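Local coordinates for possible transcriptional regulator, ArsR family protein (Rhodococcus sp., PDB 2OQG), which is an ArsR-like transcriptional regulator with a winged helix-turn-helix fold that probably binds DNA, at the interface of chains A and B and the interface of chains A and C. Sequence-based numbering; all coordinates share one arbitrary frame. Chains: chain A/B/C, Possible transcriptional regulator, ArsR family protein.

Contact 1: the interface of chains A and B. Residues chain A 65-69, 76; chain B 67-69.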
loop_
_atom_site.group_PDB
_atom_site.type_symbol
_atom_site.label_atom_id
_atom_site.label_comp_id
_atom_site.label_asym_id
_atom_site.label_seq_id
_atom_site.Cartn_x
_atom_site.Cartn_y
_atom_site.Cartn_z
ATOM N N GLU A 65 -3.827 -10.369 -0.988
ATOM C CA GLU A 65 -4.611 -9.153 -0.973
ATOM C C GLU A 65 -4.145 -8.201 -2.085
ATOM O O GLU A 65 -2.945 -8.155 -2.406
ATOM C CB GLU A 65 -4.597 -8.442 0.390
ATOM C CG GLU A 65 -3.253 -7.898 0.791
ATOM C CD GLU A 65 -3.249 -7.302 2.205
ATOM O OE1 GLU A 65 -4.330 -7.301 2.867
ATOM O OE2 GLU A 65 -2.141 -6.874 2.681
ATOM N N SER A 66 -5.084 -7.435 -2.648
ATOM C CA SER A 66 -4.699 -6.352 -3.516
ATOM C C SER A 66 -4.212 -5.147 -2.709
ATOM O O SER A 66 -4.686 -4.878 -1.565
ATOM C CB SER A 66 -5.874 -5.950 -4.359
ATOM O OG SER A 66 -6.838 -5.489 -3.481
ATOM N N VAL A 67 -3.258 -4.440 -3.306
ATOM C CA VAL A 67 -2.609 -3.300 -2.700
ATOM C C VAL A 67 -2.763 -2.205 -3.766
ATOM O O VAL A 67 -2.121 -2.255 -4.823
ATOM C CB VAL A 67 -1.107 -3.586 -2.385
ATOM C CG1 VAL A 67 -0.423 -2.356 -1.788
ATOM C CG2 VAL A 67 -0.896 -4.814 -1.471
ATOM N N LYS A 68 -3.665 -1.267 -3.561
ATOM C CA LYS A 68 -3.852 -0.268 -4.613
ATOM C C LYS A 68 -3.371 1.077 -4.095
ATOM O O LYS A 68 -3.906 1.620 -3.124
ATOM C CB LYS A 68 -5.320 -0.184 -5.056
ATOM C CG LYS A 68 -5.579 0.773 -6.196
ATOM C CD LYS A 68 -7.009 0.814 -6.538
ATOM C CE LYS A 68 -7.217 1.764 -7.754
ATOM N NZ LYS A 68 -8.649 1.919 -8.088
ATOM N N VAL A 69 -2.331 1.595 -4.728
ATOM C CA VAL A 69 -1.745 2.806 -4.260
ATOM C C VAL A 69 -1.894 3.847 -5.356
ATOM O O VAL A 69 -1.357 3.696 -6.464
ATOM C CB VAL A 69 -0.293 2.558 -3.886
ATOM C CG1 VAL A 69 0.363 3.896 -3.539
ATOM C CG2 VAL A 69 -0.243 1.552 -2.758
ATOM N N ARG A 76 -0.209 -8.994 -2.942
ATOM C CA ARG A 76 0.729 -9.347 -1.871
ATOM C C ARG A 76 0.224 -10.672 -1.266
ATOM O O ARG A 76 -0.960 -10.822 -1.053
ATOM C CB ARG A 76 0.759 -8.248 -0.784
ATOM C CG ARG A 76 1.465 -8.605 0.483
ATOM C CD ARG A 76 1.258 -7.429 1.445
ATOM N NE ARG A 76 1.738 -6.167 0.878
ATOM C CZ ARG A 76 1.424 -4.958 1.359
ATOM N NH1 ARG A 76 0.622 -4.855 2.422
ATOM N NH2 ARG A 76 1.950 -3.866 0.797
ATOM N N VAL B 67 -4.365 4.749 -0.358
ATOM C CA VAL B 67 -3.651 3.497 -0.223
ATOM C C VAL B 67 -4.721 2.509 0.266
ATOM O O VAL B 67 -5.226 2.623 1.398
ATOM C CB VAL B 67 -2.495 3.579 0.808
ATOM C CG1 VAL B 67 -1.796 2.231 0.967
ATOM C CG2 VAL B 67 -1.484 4.696 0.475
ATOM N N LYS B 68 -5.079 1.570 -0.597
ATOM C CA LYS B 68 -6.215 0.694 -0.326
ATOM C C LYS B 68 -5.729 -0.738 -0.242
ATOM O O LYS B 68 -5.229 -1.304 -1.231
ATOM C CB LYS B 68 -7.287 0.810 -1.415
ATOM C CG LYS B 68 -7.873 2.218 -1.546
ATOM C CD LYS B 68 -9.024 2.199 -2.507
ATOM C CE LYS B 68 -9.707 3.550 -2.488
ATOM N NZ LYS B 68 -10.861 3.596 -3.425
ATOM N N VAL B 69 -5.874 -1.301 0.947
ATOM C CA VAL B 69 -5.360 -2.658 1.214
ATOM C C VAL B 69 -6.427 -3.292 2.137
ATOM O O VAL B 69 -6.507 -2.900 3.258
ATOM C CB VAL B 69 -3.923 -2.550 1.872
ATOM C CG1 VAL B 69 -3.371 -3.930 2.273
ATOM C CG2 VAL B 69 -2.913 -1.805 0.994
HETATM O O HOH W 1 -7.236 -3.090 -2.620
HETATM O O HOH W 2 -10.665 2.426 -6.430
#
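A chi1 of 176° in B:Val69 sets CG1 opposite the main-chain nitrogen and beside the carbonyl carbon, and carries it to the carboxylate of A:Glu65, where CG1 lies 3.4 Å from CD. Its other methyl, CG2, runs alongside A:Val67, 3.8 Å from CG1 of that valine, the two side chains pointing the same way. The twin pair, A:Val69 and B:Val67, sits slightly farther apart, with CG2 and CG1 separated by 4.1 Å. Behind the valines, CG2 of A:Val67 stands 3.6 Å above the plane of the A:Arg76 guanidinium, over its centre. A salt bridge of 3.4 Å from A:Arg76 NH1 to A:Glu65 OE2, only a weak hydrogen bond, links the group to the carboxylate beside B:Val69.

The backbones join through a reciprocal pair of hydrogen bonds: A:Lys68 N donates to B:Lys68 O, and B:Lys68 N to A:Lys68 O, each at 2.8 Å. The lysine side chains depart from two-fold symmetry at chi1 (-177° in A, -61° in B), yet both extend so that their NZ atoms meet water 2, A:Lys68 NZ at 2.7 Å. This water may ease the like charges, whose NZ atoms stand 5.4 Å apart in A:Lys68 and B:Lys68. Water 1 bridges A:Ser66 OG and B:Lys68 O. The pairing may be a crystal contact. Strand 64-69, the first of the beta wing and followed by strand 72-77, pairs antiparallel across the chains about A:Lys68 and B:Lys68.

Contact 2: the interface of chains A and C. Residues chain A 18, 85-86, 89; chain C 15, 18, 85-86, 89.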
loop_
_atom_site.group_PDB
_atom_site.type_symbol
_atom_site.label_atom_id
_atom_site.label_comp_id
_atom_site.label_asym_id
_atom_site.label_seq_id
_atom_site.Cartn_x
_atom_site.Cartn_y
_atom_site.Cartn_z
ATOM N N LEU A 18 -4.108 -24.218 -2.940
ATOM C CA LEU A 18 -2.724 -24.673 -2.731
ATOM C C LEU A 18 -2.453 -26.020 -3.492
ATOM O O LEU A 18 -1.382 -26.592 -3.368
ATOM C CB LEU A 18 -2.503 -24.867 -1.237
ATOM C CG LEU A 18 -2.573 -23.587 -0.402
ATOM C CD1 LEU A 18 -2.125 -23.828 1.058
ATOM C CD2 LEU A 18 -1.696 -22.481 -1.022
ATOM N N THR A 85 -3.944 -22.914 8.413
ATOM C CA THR A 85 -3.920 -24.270 7.876
ATOM C C THR A 85 -2.870 -25.118 8.572
ATOM O O THR A 85 -3.118 -26.272 8.933
ATOM C CB THR A 85 -3.643 -24.214 6.393
ATOM O OG1 THR A 85 -4.705 -23.473 5.743
ATOM C CG2 THR A 85 -3.481 -25.606 5.845
ATOM N N ALA A 86 -1.684 -24.525 8.754
ATOM C CA ALA A 86 -0.623 -25.243 9.403
ATOM C C ALA A 86 -1.033 -25.662 10.850
ATOM O O ALA A 86 -0.812 -26.818 11.273
ATOM C CB ALA A 86 0.611 -24.392 9.408
ATOM N N LEU A 89 -3.371 -28.628 10.527
ATOM C CA LEU A 89 -2.671 -29.877 10.133
ATOM C C LEU A 89 -1.788 -30.422 11.264
ATOM O O LEU A 89 -1.673 -31.647 11.421
ATOM C CB LEU A 89 -1.857 -29.628 8.871
ATOM C CG LEU A 89 -2.686 -29.293 7.656
ATOM C CD1 LEU A 89 -1.638 -29.194 6.540
ATOM C CD2 LEU A 89 -3.821 -30.296 7.371
ATOM N N PHE C 15 -2.059 -31.012 -0.939
ATOM C CA PHE C 15 -3.340 -30.263 -0.935
ATOM C C PHE C 15 -4.299 -30.755 -1.960
ATOM O O PHE C 15 -5.503 -30.736 -1.710
ATOM C CB PHE C 15 -3.097 -28.774 -1.002
ATOM C CG PHE C 15 -2.525 -28.276 0.270
ATOM C CD1 PHE C 15 -3.296 -28.206 1.440
ATOM C CD2 PHE C 15 -1.169 -28.007 0.353
ATOM C CE1 PHE C 15 -2.680 -27.785 2.706
ATOM C CE2 PHE C 15 -0.588 -27.539 1.587
ATOM C CZ PHE C 15 -1.377 -27.484 2.746
ATOM N N LEU C 18 -5.981 -33.529 -0.142
ATOM C CA LEU C 18 -6.874 -33.041 0.941
ATOM C C LEU C 18 -8.117 -32.306 0.428
ATOM O O LEU C 18 -9.148 -32.177 1.131
ATOM C CB LEU C 18 -6.106 -32.145 1.881
ATOM C CG LEU C 18 -4.948 -32.726 2.662
ATOM C CD1 LEU C 18 -4.306 -31.584 3.433
ATOM C CD2 LEU C 18 -5.468 -33.883 3.567
ATOM N N THR C 85 4.237 -30.996 6.267
ATOM C CA THR C 85 3.550 -29.983 5.459
ATOM C C THR C 85 3.324 -28.753 6.323
ATOM O O THR C 85 3.484 -27.636 5.878
ATOM C CB THR C 85 2.214 -30.559 4.979
ATOM O OG1 THR C 85 2.493 -31.684 4.132
ATOM C CG2 THR C 85 1.379 -29.516 4.140
ATOM N N ALA C 86 2.900 -28.969 7.556
ATOM C CA ALA C 86 2.650 -27.841 8.475
ATOM C C ALA C 86 3.934 -27.019 8.693
ATOM O O ALA C 86 3.922 -25.763 8.677
ATOM C CB ALA C 86 2.055 -28.364 9.810
ATOM N N LEU C 89 4.674 -24.886 5.763
ATOM C CA LEU C 89 3.789 -23.707 5.661
ATOM C C LEU C 89 4.099 -22.675 6.736
ATOM O O LEU C 89 3.919 -21.464 6.533
ATOM C CB LEU C 89 2.336 -24.119 5.752
ATOM C CG LEU C 89 1.705 -24.315 4.382
ATOM C CD1 LEU C 89 2.298 -25.465 3.626
ATOM C CD2 LEU C 89 0.293 -24.582 4.648
#
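C:Phe15 carries the tight part, its ring lodged among A:Leu18, A:Thr85 and A:Leu89. One face takes the A:Leu18 methyl CD1, which stands 4.0 Å above the plane over the ring centre. A:Leu18 and C:Phe15 run side by side in the same direction, and CB of the leucine comes to 3.7 Å from the ring atom CG. From the opposite direction A:Thr85 offers its methyl: chi1 of -61° places OG1 anti to the carbonyl carbon and turns CG2 toward C:Phe15, 3.9 Å from CE1. The far end of the ring, CZ, reaches CD1 of A:Leu89, which also packs obliquely on the C:Thr85 methyl, with CD1 3.9 Å from CG2.

Beside this cluster the long helices come together at alanines small enough for backbone to meet methyl: C:Ala86 CB lies 3.6 Å from A:Ala86 O, and the reverse pair is similarly close. Packing is looser at the other A:Leu89 methyl and around C:Leu18 and C:Leu89. A:Leu89 CD2 and C:Leu18 CD1 are 4.2 Å apart, and C:Leu89 has less than half as much of its surface hidden by the partner as A:Leu89 (17 against 37 Å²). C:Leu89 also bends differently (chi1 -95°, chi2 66°), touching A:Ala86 through CB and A:Thr85 through CD2. The mainly apolar seam of helices 80-107 of A and 79-108 of C, with C helix 7-18 and A:Leu18 just past helix 5-17, resembles the usual ArsR dimer interface and probably holds two DNA-binding units together.

About 26 Å separates the C-alpha centres of contact 1 and contact 2, which have no residue in common but both involve chain A. Contact 1 uses the wing strands, contact 2 the long C-terminal helix that follows strand 72-77 and the end of the N-terminal helix in C, or the residue just after it in A. Chain A engages B and C at once in this structure. With four copies in the deposited assembly, a plausible reading is that contact 2 makes the dimer and contact 1 joins dimers through their wings. Because wings of this fold commonly approach DNA, the pairing in contact 1 might compete with DNA binding.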